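Local atomic coordinates of Cobalt/magnesium transport protein CorA (Methanocaldococcus jannaschii, PDB entry 4EGW), a protein that mediates magnesium influx across the cell membrane, its homopentameric channel opening when cytoplasmic magnesium is low and closing when it is high. Residues M23-A28 / C55-D60; Y96-K101 / R217-L222; I131-R136 / N163-S168; Y208-L213 / Q248-S253. One frame throughout, in Å; residues are numbered along the deposited sequence.

Contact 1: M23-A28 / C55-D60; sequences MITVIA and CYDPKD
The side chain of V26 lies over one face of the Y56 ring: its CG2 sits 3.7 Å from the ring centroid in a CH-pi contact, displaced toward the CZ rim. The same residue is held through its backbone, V26 N giving a hydrogen bond of 3.0 Å to D57 OD2, which it meets from above the carboxylate plane. D57 CG stands anti to its own backbone N (chi1 -166°), and this turn carries the carboxylate to V26. Two residues on from V26, A28 and Y56 form an antiparallel hydrogen-bonded pair, with A28 N to Y56 O at 2.9 Å and Y56 N to A28 O at 3.1 Å. I27 and A28 both lie opposite Y56, a G1 beta bulge where edge strand 28-33 begins. I27 is buried between P58 and the chain of K59, whose NZ is engaged by E62 in a salt bridge. Backbone bonds thus set the pairing, while a carboxylate and an aromatic face tie down the otherwise irregular N-terminal segment.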
loop_
_atom_site.group_PDB
_atom_site.type_symbol
_atom_site.label_atom_id
_atom_site.label_comp_id
_atom_site.label_asym_id
_atom_site.label_seq_id
_atom_site.Cartn_x
_atom_site.Cartn_y
_atom_site.Cartn_z
ATOM N N MET A 23 16.255 -26.542 -13.442
ATOM C CA MET A 23 15.076 -26.586 -12.569
ATOM C C MET A 23 15.422 -26.808 -11.097
ATOM O O MET A 23 15.085 -27.828 -10.501
ATOM C CB MET A 23 14.093 -27.664 -13.022
ATOM C CG MET A 23 12.808 -27.714 -12.219
ATOM S SD MET A 23 11.412 -26.994 -13.103
ATOM C CE MET A 23 11.088 -28.280 -14.297
ATOM N N ILE A 24 16.070 -25.816 -10.510
ATOM C CA ILE A 24 16.488 -25.868 -9.120
ATOM C C ILE A 24 15.240 -25.905 -8.220
ATOM O O ILE A 24 14.130 -25.610 -8.669
ATOM C CB ILE A 24 17.385 -24.626 -8.806
ATOM C CG1 ILE A 24 18.846 -25.033 -8.578
ATOM C CG2 ILE A 24 16.850 -23.819 -7.636
ATOM C CD1 ILE A 24 19.798 -23.844 -8.326
ATOM N N THR A 25 15.406 -26.352 -6.980
ATOM C CA THR A 25 14.455 -26.005 -5.936
ATOM C C THR A 25 15.175 -24.989 -5.048
ATOM O O THR A 25 16.142 -25.323 -4.374
ATOM C CB THR A 25 13.999 -27.245 -5.145
ATOM O OG1 THR A 25 12.589 -27.438 -5.321
ATOM C CG2 THR A 25 14.288 -27.090 -3.672
ATOM N N VAL A 26 14.732 -23.737 -5.081
ATOM C CA VAL A 26 15.531 -22.638 -4.527
ATOM C C VAL A 26 15.896 -22.813 -3.034
ATOM O O VAL A 26 16.972 -22.413 -2.596
ATOM C CB VAL A 26 14.892 -21.239 -4.827
ATOM C CG1 VAL A 26 15.411 -20.660 -6.147
ATOM C CG2 VAL A 26 13.393 -21.355 -4.889
ATOM N N ILE A 27 14.992 -23.395 -2.255
ATOM C CA ILE A 27 15.280 -23.779 -0.868
ATOM C C ILE A 27 16.086 -22.779 -0.037
ATOM O O ILE A 27 17.246 -23.024 0.292
ATOM C CB ILE A 27 15.874 -25.198 -0.752
ATOM C CG1 ILE A 27 16.157 -25.540 0.717
ATOM C CG2 ILE A 27 17.133 -25.334 -1.586
ATOM C CD1 ILE A 27 15.242 -24.858 1.750
ATOM N N ALA A 28 15.466 -21.656 0.304
ATOM C CA ALA A 28 16.133 -20.637 1.100
ATOM C C ALA A 28 15.601 -20.653 2.520
ATOM O O ALA A 28 14.460 -20.279 2.758
ATOM C CB ALA A 28 15.934 -19.257 0.470
ATOM N N CYS A 55 10.742 -20.679 5.273
ATOM C CA CYS A 55 11.297 -21.718 4.435
ATOM C C CYS A 55 10.728 -21.628 3.028
ATOM O O CYS A 55 9.560 -21.956 2.785
ATOM C CB CYS A 55 11.001 -23.083 5.034
ATOM S SG CYS A 55 11.662 -24.409 4.049
ATOM N N TYR A 56 11.572 -21.212 2.091
ATOM C CA TYR A 56 11.121 -21.023 0.728
ATOM C C TYR A 56 11.542 -22.194 -0.150
ATOM O O TYR A 56 12.725 -22.354 -0.447
ATOM C CB TYR A 56 11.697 -19.716 0.167
ATOM C CG TYR A 56 11.442 -19.528 -1.316
ATOM C CD1 TYR A 56 10.350 -20.126 -1.931
ATOM C CD2 TYR A 56 12.300 -18.764 -2.102
ATOM C CE1 TYR A 56 10.113 -19.972 -3.277
ATOM C CE2 TYR A 56 12.064 -18.599 -3.458
ATOM C CZ TYR A 56 10.967 -19.210 -4.041
ATOM O OH TYR A 56 10.712 -19.069 -5.391
ATOM N N ASP A 57 10.569 -23.007 -0.558
ATOM C CA ASP A 57 10.766 -23.989 -1.623
ATOM C C ASP A 57 11.913 -24.966 -1.356
ATOM O O ASP A 57 12.823 -25.092 -2.177
ATOM C CB ASP A 57 11.016 -23.236 -2.936
ATOM C CG ASP A 57 10.893 -24.117 -4.163
ATOM O OD1 ASP A 57 9.987 -24.985 -4.195
ATOM O OD2 ASP A 57 11.702 -23.925 -5.100
ATOM N N PRO A 58 11.873 -25.663 -0.210
ATOM C CA PRO A 58 12.978 -26.501 0.283
ATOM C C PRO A 58 13.206 -27.830 -0.443
ATOM O O PRO A 58 12.235 -28.515 -0.744
ATOM C CB PRO A 58 12.553 -26.798 1.723
ATOM C CG PRO A 58 11.075 -26.799 1.667
ATOM C CD PRO A 58 10.706 -25.716 0.688
ATOM N N LYS A 59 14.467 -28.208 -0.671
ATOM C CA LYS A 59 14.777 -29.566 -1.121
ATOM C C LYS A 59 14.613 -30.463 0.099
ATOM O O LYS A 59 15.067 -30.122 1.190
ATOM C CB LYS A 59 16.183 -29.668 -1.737
ATOM C CG LYS A 59 17.304 -28.997 -0.942
ATOM C CD LYS A 59 18.672 -29.209 -1.594
ATOM C CE LYS A 59 19.213 -27.928 -2.234
ATOM N NZ LYS A 59 19.688 -26.919 -1.237
ATOM N N ASP A 60 13.939 -31.592 -0.064
ATOM C CA ASP A 60 13.391 -32.260 1.109
ATOM C C ASP A 60 14.482 -32.763 2.029
ATOM O O ASP A 60 14.217 -33.220 3.139
ATOM C CB ASP A 60 12.336 -33.325 0.758
ATOM C CG ASP A 60 12.905 -34.492 0.015
ATOM O OD1 ASP A 60 13.936 -34.316 -0.661
ATOM O OD2 ASP A 60 12.314 -35.587 0.111
#

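Contact 2: Y96-K101 / R217-L222; sequences YLIIYK and RDVLVL
Y100, V219 and L220 carry most of this buried contact between strand 96-101 and helix 217-222, which has no hydrogen bond across it. V219 points from the helix toward the strand, and its CG1 reaches the edge of the Y100 ring, in the ring plane, 3.6 Å from Y100 CE1. With CG1 anti to the backbone N (chi1 161°), the same methyl also meets I98 CG2 at 3.7 Å, so one methyl of V219 touches two strand residues. Its other branch, CG2, faces the backbone, 3.8 Å from I99 O. L220 comes to the far end of the tyrosine, crossing it at about a right angle with its CG 4.2 Å from Y100 CZ. The ring is thereby bordered by two successive helix residues, while L162, I165 and T166 of helix 156-186 and L114 of strand 110-119 pack on it as well. Strand and helix axes approach to 9.2 Å and run roughly antiparallel, at 143°. This is the layered alpha/beta packing of the CorA cytoplasmic domain, with long helix 193-225 lying against the mixed sheet through aliphatic and aromatic side chains.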
loop_
_atom_site.group_PDB
_atom_site.type_symbol
_atom_site.label_atom_id
_atom_site.label_comp_id
_atom_site.label_asym_id
_atom_site.label_seq_id
_atom_site.Cartn_x
_atom_site.Cartn_y
_atom_site.Cartn_z
ATOM N N TYR A 96 0.159 -24.575 15.692
ATOM C CA TYR A 96 -0.889 -23.864 14.949
ATOM C C TYR A 96 -0.549 -23.736 13.470
ATOM O O TYR A 96 0.625 -23.631 13.102
ATOM C CB TYR A 96 -1.159 -22.477 15.543
ATOM C CG TYR A 96 -2.197 -22.511 16.631
ATOM C CD1 TYR A 96 -3.544 -22.640 16.319
ATOM C CD2 TYR A 96 -1.835 -22.447 17.970
ATOM C CE1 TYR A 96 -4.508 -22.693 17.306
ATOM C CE2 TYR A 96 -2.793 -22.495 18.971
ATOM C CZ TYR A 96 -4.131 -22.618 18.632
ATOM O OH TYR A 96 -5.099 -22.667 19.611
ATOM N N LEU A 97 -1.574 -23.755 12.623
ATOM C CA LEU A 97 -1.357 -23.663 11.182
ATOM C C LEU A 97 -2.289 -22.677 10.509
ATOM O O LEU A 97 -3.510 -22.792 10.612
ATOM C CB LEU A 97 -1.491 -25.034 10.499
ATOM C CG LEU A 97 -1.365 -25.050 8.961
ATOM C CD1 LEU A 97 -0.030 -24.487 8.492
ATOM C CD2 LEU A 97 -1.563 -26.445 8.397
ATOM N N ILE A 98 -1.699 -21.708 9.815
ATOM C CA ILE A 98 -2.459 -20.827 8.943
ATOM C C ILE A 98 -1.996 -20.999 7.509
ATOM O O ILE A 98 -0.810 -20.880 7.196
ATOM C CB ILE A 98 -2.336 -19.333 9.325
ATOM C CG1 ILE A 98 -2.452 -19.132 10.843
ATOM C CG2 ILE A 98 -3.379 -18.498 8.552
ATOM C CD1 ILE A 98 -1.162 -19.362 11.596
ATOM N N ILE A 99 -2.950 -21.316 6.652
ATOM C CA ILE A 99 -2.746 -21.289 5.223
ATOM C C ILE A 99 -3.238 -19.921 4.785
ATOM O O ILE A 99 -4.253 -19.426 5.282
ATOM C CB ILE A 99 -3.582 -22.393 4.516
ATOM C CG1 ILE A 99 -3.271 -23.778 5.113
ATOM C CG2 ILE A 99 -3.371 -22.356 2.990
ATOM C CD1 ILE A 99 -1.809 -24.177 5.039
ATOM N N TYR A 100 -2.522 -19.289 3.872
ATOM C CA TYR A 100 -2.942 -17.977 3.442
ATOM C C TYR A 100 -2.589 -17.785 1.986
ATOM O O TYR A 100 -1.595 -18.331 1.512
ATOM C CB TYR A 100 -2.249 -16.935 4.295
ATOM C CG TYR A 100 -3.073 -15.709 4.553
ATOM C CD1 TYR A 100 -4.101 -15.726 5.479
ATOM C CD2 TYR A 100 -2.816 -14.527 3.873
ATOM C CE1 TYR A 100 -4.855 -14.595 5.724
ATOM C CE2 TYR A 100 -3.560 -13.392 4.110
ATOM C CZ TYR A 100 -4.579 -13.428 5.038
ATOM O OH TYR A 100 -5.321 -12.291 5.269
ATOM N N LYS A 101 -3.419 -17.030 1.270
ATOM C CA LYS A 101 -3.168 -16.747 -0.139
ATOM C C LYS A 101 -2.495 -15.398 -0.328
ATOM O O LYS A 101 -3.039 -14.354 0.037
ATOM C CB LYS A 101 -4.460 -16.790 -0.954
ATOM C CG LYS A 101 -4.952 -18.191 -1.259
ATOM C CD LYS A 101 -4.332 -18.772 -2.517
ATOM C CE LYS A 101 -4.747 -20.203 -2.661
ATOM N NZ LYS A 101 -4.142 -20.763 -3.888
ATOM N N ARG A 217 -9.950 -13.671 3.869
ATOM C CA ARG A 217 -10.903 -12.902 4.656
ATOM C C ARG A 217 -11.404 -13.692 5.840
ATOM O O ARG A 217 -11.396 -13.217 6.975
ATOM C CB ARG A 217 -12.097 -12.525 3.792
ATOM C CG ARG A 217 -13.200 -11.810 4.559
ATOM C CD ARG A 217 -14.469 -11.757 3.732
ATOM N NE ARG A 217 -15.003 -13.097 3.524
ATOM C CZ ARG A 217 -15.893 -13.415 2.591
ATOM N NH1 ARG A 217 -16.351 -12.482 1.765
ATOM N NH2 ARG A 217 -16.324 -14.665 2.484
ATOM N N ASP A 218 -11.851 -14.907 5.561
ATOM C CA ASP A 218 -12.388 -15.775 6.592
ATOM C C ASP A 218 -11.307 -16.123 7.607
ATOM O O ASP A 218 -11.534 -16.027 8.807
ATOM C CB ASP A 218 -13.010 -17.024 5.968
ATOM C CG ASP A 218 -14.291 -16.710 5.197
ATOM O OD1 ASP A 218 -15.053 -15.819 5.641
ATOM O OD2 ASP A 218 -14.536 -17.347 4.146
ATOM N N VAL A 219 -10.121 -16.486 7.127
ATOM C CA VAL A 219 -8.999 -16.730 8.018
ATOM C C VAL A 219 -8.902 -15.580 9.016
ATOM O O VAL A 219 -8.846 -15.798 10.225
ATOM C CB VAL A 219 -7.679 -16.827 7.235
ATOM C CG1 VAL A 219 -6.492 -16.614 8.157
ATOM C CG2 VAL A 219 -7.584 -18.167 6.495
ATOM N N LEU A 220 -8.932 -14.353 8.502
ATOM C CA LEU A 220 -8.857 -13.160 9.339
ATOM C C LEU A 220 -10.089 -12.979 10.227
ATOM O O LEU A 220 -9.981 -12.487 11.352
ATOM C CB LEU A 220 -8.635 -11.914 8.485
ATOM C CG LEU A 220 -7.281 -11.854 7.790
ATOM C CD1 LEU A 220 -7.236 -10.728 6.772
ATOM C CD2 LEU A 220 -6.184 -11.699 8.825
ATOM N N VAL A 221 -11.261 -13.370 9.736
ATOM C CA VAL A 221 -12.438 -13.329 10.595
ATOM C C VAL A 221 -12.253 -14.270 11.787
ATOM O O VAL A 221 -12.676 -13.960 12.905
ATOM C CB VAL A 221 -13.728 -13.672 9.852
ATOM C CG1 VAL A 221 -14.889 -13.574 10.804
ATOM C CG2 VAL A 221 -13.929 -12.721 8.686
ATOM N N LEU A 222 -11.612 -15.414 11.544
ATOM C CA LEU A 222 -11.282 -16.360 12.610
ATOM C C LEU A 222 -10.338 -15.725 13.596
ATOM O O LEU A 222 -10.623 -15.647 14.781
ATOM C CB LEU A 222 -10.638 -17.624 12.045
ATOM C CG LEU A 222 -11.614 -18.660 11.469
ATOM C CD1 LEU A 222 -10.887 -19.728 10.658
ATOM C CD2 LEU A 222 -12.477 -19.292 12.570
#

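Contact 3: I131-R136 / N163-S168; sequences IKAIGR and NEITRS
Helices 132-136 and 163-168 approach to 8.5 Å between axes at an angle of 127°, nearest at A133 and E164. There A133 CB abuts E164 CB at 3.5 Å and, beside it, I165 CG1 at 3.9 Å. One turn later R136 reaches across, its chain bent at chi3 (-56°). R136 NE bonds E164 OE1 at 2.8 Å, meeting it from above the carboxylate plane; the two flat groups are turned 70° apart, so this salt bridge is not a coplanar, two-pronged pairing. R136 NH2 gives a hydrogen bond of 2.8 Å to S168 OG, along with weak bonds to E164 OE1 and E164 O. The result is a salt-bridge network joining short helix 132-143 to long helix 156-186: E164 OE2 also faces R167 NE at 3.4 Å, and R167 NH2 turns to S170 of the second subunit. A leucine in place of R136 would probably leave E164 OE1 without its charged mate on the short helix and S168 OG without that donor. A water 2.7 Å from S168 OG accepts a weak bond from A133 N, adding a bridge between the helices. M174 of the second subunit packs on both R136 and R167.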
loop_
_atom_site.group_PDB
_atom_site.type_symbol
_atom_site.label_atom_id
_atom_site.label_comp_id
_atom_site.label_asym_id
_atom_site.label_seq_id
_atom_site.Cartn_x
_atom_site.Cartn_y
_atom_site.Cartn_z
ATOM N N ILE A 131 7.130 -15.283 -1.955
ATOM C CA ILE A 131 6.054 -14.433 -1.488
ATOM C C ILE A 131 6.603 -13.039 -1.210
ATOM O O ILE A 131 7.430 -12.833 -0.320
ATOM C CB ILE A 131 5.370 -15.026 -0.261
ATOM C CG1 ILE A 131 4.979 -16.469 -0.565
ATOM C CG2 ILE A 131 4.152 -14.190 0.128
ATOM C CD1 ILE A 131 3.987 -17.036 0.393
ATOM N N LYS A 132 6.135 -12.088 -1.998
ATOM C CA LYS A 132 6.725 -10.770 -2.023
ATOM C C LYS A 132 6.828 -10.202 -0.621
ATOM O O LYS A 132 7.765 -9.478 -0.299
ATOM C CB LYS A 132 5.871 -9.852 -2.886
ATOM C CG LYS A 132 6.610 -8.655 -3.417
ATOM C CD LYS A 132 7.600 -9.057 -4.493
ATOM C CE LYS A 132 8.895 -8.271 -4.331
ATOM N NZ LYS A 132 8.659 -6.911 -3.752
ATOM N N ALA A 133 5.855 -10.539 0.214
ATOM C CA ALA A 133 5.720 -9.885 1.502
ATOM C C ALA A 133 6.814 -10.294 2.468
ATOM O O ALA A 133 7.242 -9.493 3.299
ATOM C CB ALA A 133 4.354 -10.166 2.093
ATOM N N ILE A 134 7.268 -11.539 2.356
ATOM C CA ILE A 134 8.195 -12.109 3.327
ATOM C C ILE A 134 9.602 -11.617 3.074
ATOM O O ILE A 134 10.395 -11.442 4.005
ATOM C CB ILE A 134 8.144 -13.642 3.310
ATOM C CG1 ILE A 134 6.710 -14.094 3.552
ATOM C CG2 ILE A 134 9.082 -14.229 4.348
ATOM C CD1 ILE A 134 6.603 -15.522 3.910
ATOM N N GLY A 135 9.913 -11.394 1.806
ATOM C CA GLY A 135 11.123 -10.680 1.474
ATOM C C GLY A 135 11.090 -9.355 2.207
ATOM O O GLY A 135 12.026 -9.021 2.930
ATOM N N ARG A 136 9.987 -8.622 2.046
ATOM C CA ARG A 136 9.847 -7.267 2.586
ATOM C C ARG A 136 10.000 -7.169 4.099
ATOM O O ARG A 136 10.319 -6.101 4.615
ATOM C CB ARG A 136 8.525 -6.623 2.152
ATOM C CG ARG A 136 8.489 -6.177 0.686
ATOM C CD ARG A 136 7.309 -5.238 0.395
ATOM N NE ARG A 136 6.019 -5.832 0.751
ATOM C CZ ARG A 136 5.107 -6.254 -0.124
ATOM N NH1 ARG A 136 5.323 -6.142 -1.430
ATOM N NH2 ARG A 136 3.970 -6.783 0.311
ATOM N N ASN A 163 -0.469 -8.757 7.058
ATOM C CA ASN A 163 -0.608 -7.399 6.592
ATOM C C ASN A 163 0.188 -7.161 5.324
ATOM O O ASN A 163 -0.360 -6.710 4.320
ATOM C CB ASN A 163 -0.152 -6.411 7.646
ATOM C CG ASN A 163 -0.795 -5.064 7.470
ATOM O OD1 ASN A 163 -1.958 -4.970 7.055
ATOM N ND2 ASN A 163 -0.053 -4.011 7.775
ATOM N N GLU A 164 1.485 -7.446 5.370
ATOM C CA GLU A 164 2.313 -7.246 4.195
ATOM C C GLU A 164 1.723 -7.972 3.015
ATOM O O GLU A 164 1.710 -7.443 1.908
ATOM C CB GLU A 164 3.752 -7.689 4.420
ATOM C CG GLU A 164 4.652 -6.587 4.945
ATOM C CD GLU A 164 4.483 -5.282 4.185
ATOM O OE1 GLU A 164 4.390 -5.322 2.933
ATOM O OE2 GLU A 164 4.432 -4.217 4.847
ATOM N N ILE A 165 1.215 -9.174 3.239
ATOM C CA ILE A 165 0.586 -9.886 2.143
ATOM C C ILE A 165 -0.544 -9.014 1.657
ATOM O O ILE A 165 -0.550 -8.568 0.511
ATOM C CB ILE A 165 0.010 -11.222 2.592
ATOM C CG1 ILE A 165 1.131 -12.155 3.043
ATOM C CG2 ILE A 165 -0.794 -11.855 1.471
ATOM C CD1 ILE A 165 0.628 -13.508 3.479
ATOM N N THR A 166 -1.471 -8.712 2.561
ATOM C CA THR A 166 -2.652 -7.941 2.191
ATOM C C THR A 166 -2.256 -6.691 1.409
ATOM O O THR A 166 -2.924 -6.304 0.441
ATOM C CB THR A 166 -3.497 -7.580 3.418
ATOM O OG1 THR A 166 -3.826 -8.778 4.140
ATOM C CG2 THR A 166 -4.781 -6.885 2.990
ATOM N N ARG A 167 -1.153 -6.081 1.826
ATOM C CA ARG A 167 -0.597 -4.919 1.146
ATOM C C ARG A 167 -0.068 -5.252 -0.243
ATOM O O ARG A 167 -0.075 -4.399 -1.136
ATOM C CB ARG A 167 0.502 -4.303 1.990
ATOM C CG ARG A 167 0.030 -3.103 2.773
ATOM C CD ARG A 167 1.160 -2.519 3.616
ATOM N NE ARG A 167 2.383 -2.305 2.848
ATOM C CZ ARG A 167 2.801 -1.117 2.429
ATOM N NH1 ARG A 167 2.095 -0.028 2.703
ATOM N NH2 ARG A 167 3.932 -1.015 1.744
ATOM N N SER A 168 0.396 -6.488 -0.422
ATOM C CA SER A 168 0.748 -6.970 -1.756
ATOM C C SER A 168 -0.488 -6.815 -2.627
ATOM O O SER A 168 -0.457 -6.177 -3.670
ATOM C CB SER A 168 1.163 -8.449 -1.733
ATOM O OG SER A 168 2.257 -8.697 -0.868
HETATM O O HOH W 1 3.388 -11.042 -1.466
#

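Contact 4: Y208-L213 / Q248-S253; sequences YFHKSL and QLIDMS
L249 O is gripped twice from one turn further along its own helix, by S253 N and by S253 OG, both at 2.6 Å. The hydroxyl comes from above the carbonyl plane; with OG anti to the carbonyl carbon (chi1 -55°), the serine folds back on its helix, yet OG still lies 3.4 Å from L213 CD1 on the facing one. L213 points toward helix 248-253 and touches L249, I250 and S253: its CB meets I250 CG1 at 3.3 Å, and its CD1 meets L249 CB at 3.9 Å. The H210 ring turns its edge to S253, CD2 lying 3.6 Å from S253 CB in the ring plane, while I250 CG2 approaches obliquely. I250 therefore divides its branches, CG2 to the imidazole and CG1 to L213. Cutting the I250 side chain back to an alanine is likely to open a gap beside L213 CB and to remove the CG2 contact on the imidazole, leaving S253 CB as its partner on the facing segment. The two segments run nearly antiparallel, at 152° with 9.2 Å between axes, joining long helices 193-225 and 233-270. Helix 156-186 packs alongside both, Y169 on L213 and L173 on L249 and S253, while F209 leads away to P103 of strand 96-104.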
loop_
_atom_site.group_PDB
_atom_site.type_symbol
_atom_site.label_atom_id
_atom_site.label_comp_id
_atom_site.label_asym_id
_atom_site.label_seq_id
_atom_site.Cartn_x
_atom_site.Cartn_y
_atom_site.Cartn_z
ATOM N N TYR A 208 -8.382 -14.775 -9.258
ATOM C CA TYR A 208 -7.526 -15.392 -8.240
ATOM C C TYR A 208 -7.531 -14.549 -6.975
ATOM O O TYR A 208 -7.640 -15.069 -5.859
ATOM C CB TYR A 208 -6.076 -15.546 -8.755
ATOM C CG TYR A 208 -5.757 -16.885 -9.423
ATOM C CD1 TYR A 208 -5.343 -17.984 -8.674
ATOM C CD2 TYR A 208 -5.864 -17.041 -10.802
ATOM C CE1 TYR A 208 -5.055 -19.210 -9.280
ATOM C CE2 TYR A 208 -5.580 -18.263 -11.418
ATOM C CZ TYR A 208 -5.178 -19.346 -10.654
ATOM O OH TYR A 208 -4.896 -20.554 -11.268
ATOM N N PHE A 209 -7.403 -13.238 -7.158
ATOM C CA PHE A 209 -7.457 -12.324 -6.035
ATOM C C PHE A 209 -8.770 -12.436 -5.308
ATOM O O PHE A 209 -8.816 -12.438 -4.088
ATOM C CB PHE A 209 -7.274 -10.888 -6.500
ATOM C CG PHE A 209 -5.842 -10.494 -6.658
ATOM C CD1 PHE A 209 -4.848 -11.456 -6.655
ATOM C CD2 PHE A 209 -5.487 -9.161 -6.787
ATOM C CE1 PHE A 209 -3.529 -11.102 -6.802
ATOM C CE2 PHE A 209 -4.165 -8.789 -6.937
ATOM C CZ PHE A 209 -3.181 -9.753 -6.938
ATOM N N HIS A 210 -9.855 -12.512 -6.055
ATOM C CA HIS A 210 -11.138 -12.416 -5.401
ATOM C C HIS A 210 -11.390 -13.664 -4.571
ATOM O O HIS A 210 -11.741 -13.594 -3.388
ATOM C CB HIS A 210 -12.240 -12.194 -6.410
ATOM C CG HIS A 210 -13.480 -11.635 -5.799
ATOM N ND1 HIS A 210 -14.525 -12.432 -5.373
ATOM C CD2 HIS A 210 -13.835 -10.361 -5.510
ATOM C CE1 HIS A 210 -15.474 -11.670 -4.866
ATOM N NE2 HIS A 210 -15.081 -10.408 -4.938
ATOM N N LYS A 211 -11.194 -14.810 -5.207
ATOM C CA LYS A 211 -11.212 -16.088 -4.515
ATOM C C LYS A 211 -10.294 -16.014 -3.293
ATOM O O LYS A 211 -10.700 -16.352 -2.178
ATOM C CB LYS A 211 -10.711 -17.177 -5.464
ATOM C CG LYS A 211 -11.618 -18.374 -5.622
ATOM C CD LYS A 211 -10.888 -19.459 -6.412
ATOM C CE LYS A 211 -11.558 -20.817 -6.305
ATOM N NZ LYS A 211 -10.631 -21.898 -6.769
ATOM N N SER A 212 -9.064 -15.552 -3.516
ATOM C CA SER A 212 -8.031 -15.545 -2.479
ATOM C C SER A 212 -8.416 -14.655 -1.318
ATOM O O SER A 212 -8.369 -15.072 -0.164
ATOM C CB SER A 212 -6.689 -15.072 -3.047
ATOM O OG SER A 212 -6.005 -16.118 -3.715
ATOM N N LEU A 213 -8.788 -13.421 -1.637
ATOM C CA LEU A 213 -9.173 -12.448 -0.635
ATOM C C LEU A 213 -10.384 -12.943 0.119
ATOM O O LEU A 213 -10.553 -12.652 1.299
ATOM C CB LEU A 213 -9.463 -11.111 -1.304
ATOM C CG LEU A 213 -8.203 -10.575 -1.988
ATOM C CD1 LEU A 213 -8.524 -9.581 -3.087
ATOM C CD2 LEU A 213 -7.273 -9.967 -0.963
ATOM N N GLN A 248 -12.279 -4.327 1.629
ATOM C CA GLN A 248 -12.087 -3.301 0.605
ATOM C C GLN A 248 -11.590 -3.961 -0.680
ATOM O O GLN A 248 -12.164 -3.764 -1.758
ATOM C CB GLN A 248 -11.062 -2.257 1.043
ATOM C CG GLN A 248 -11.614 -1.070 1.788
ATOM C CD GLN A 248 -10.505 -0.192 2.347
ATOM O OE1 GLN A 248 -9.523 0.108 1.662
ATOM N NE2 GLN A 248 -10.644 0.206 3.607
ATOM N N LEU A 249 -10.515 -4.742 -0.549
ATOM C CA LEU A 249 -9.829 -5.316 -1.700
ATOM C C LEU A 249 -10.775 -6.196 -2.474
ATOM O O LEU A 249 -10.847 -6.148 -3.702
ATOM C CB LEU A 249 -8.634 -6.144 -1.244
ATOM C CG LEU A 249 -7.623 -5.355 -0.433
ATOM C CD1 LEU A 249 -6.476 -6.243 -0.064
ATOM C CD2 LEU A 249 -7.161 -4.217 -1.260
ATOM N N ILE A 250 -11.508 -7.014 -1.744
ATOM C CA ILE A 250 -12.543 -7.798 -2.374
ATOM C C ILE A 250 -13.501 -6.874 -3.130
ATOM O O ILE A 250 -13.857 -7.151 -4.282
ATOM C CB ILE A 250 -13.291 -8.621 -1.349
ATOM C CG1 ILE A 250 -12.336 -9.614 -0.706
ATOM C CG2 ILE A 250 -14.413 -9.368 -2.018
ATOM C CD1 ILE A 250 -12.978 -10.425 0.382
ATOM N N ASP A 251 -13.886 -5.766 -2.499
ATOM C CA ASP A 251 -14.768 -4.784 -3.124
ATOM C C ASP A 251 -14.164 -4.242 -4.407
ATOM O O ASP A 251 -14.822 -4.234 -5.455
ATOM C CB ASP A 251 -15.042 -3.623 -2.174
ATOM C CG ASP A 251 -16.004 -3.989 -1.072
ATOM O OD1 ASP A 251 -17.020 -4.655 -1.375
ATOM O OD2 ASP A 251 -15.747 -3.622 0.096
ATOM N N MET A 252 -12.920 -3.777 -4.315
ATOM C CA MET A 252 -12.215 -3.278 -5.482
ATOM C C MET A 252 -12.167 -4.393 -6.517
ATOM O O MET A 252 -12.589 -4.218 -7.664
ATOM C CB MET A 252 -10.790 -2.847 -5.129
ATOM C CG MET A 252 -10.656 -1.993 -3.859
ATOM S SD MET A 252 -8.915 -1.601 -3.496
ATOM C CE MET A 252 -9.057 -0.886 -1.858
ATOM N N SER A 253 -11.657 -5.551 -6.107
ATOM C CA SER A 253 -11.666 -6.708 -6.987
ATOM C C SER A 253 -13.062 -6.868 -7.576
ATOM O O SER A 253 -13.225 -7.007 -8.775
ATOM C CB SER A 253 -11.257 -7.959 -6.222
ATOM O OG SER A 253 -9.999 -7.754 -5.604
#

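Contact 1 comes first along the chain and stands apart, at one outer edge of the mixed sheet, its centre 24 Å from that of contact 2 and 29 Å from that of contact 4. Contact 2 joins the same sheet, through strand 96-104, to helix 193-225; contact 3 falls between its two segments in sequence, and contact 4 alternates with it. Contacts 2, 3 and 4 have centres 15 to 16 Å apart and touch one another: Y100 meets I165, K101 meets S212, and T166 meets L249. Helices 156-186 and 193-225 lie against the sheet, and helix 233-270 packs on both of them. Contact 3 also borders the second subunit of this crystal assembly, through K132, R136 and R167.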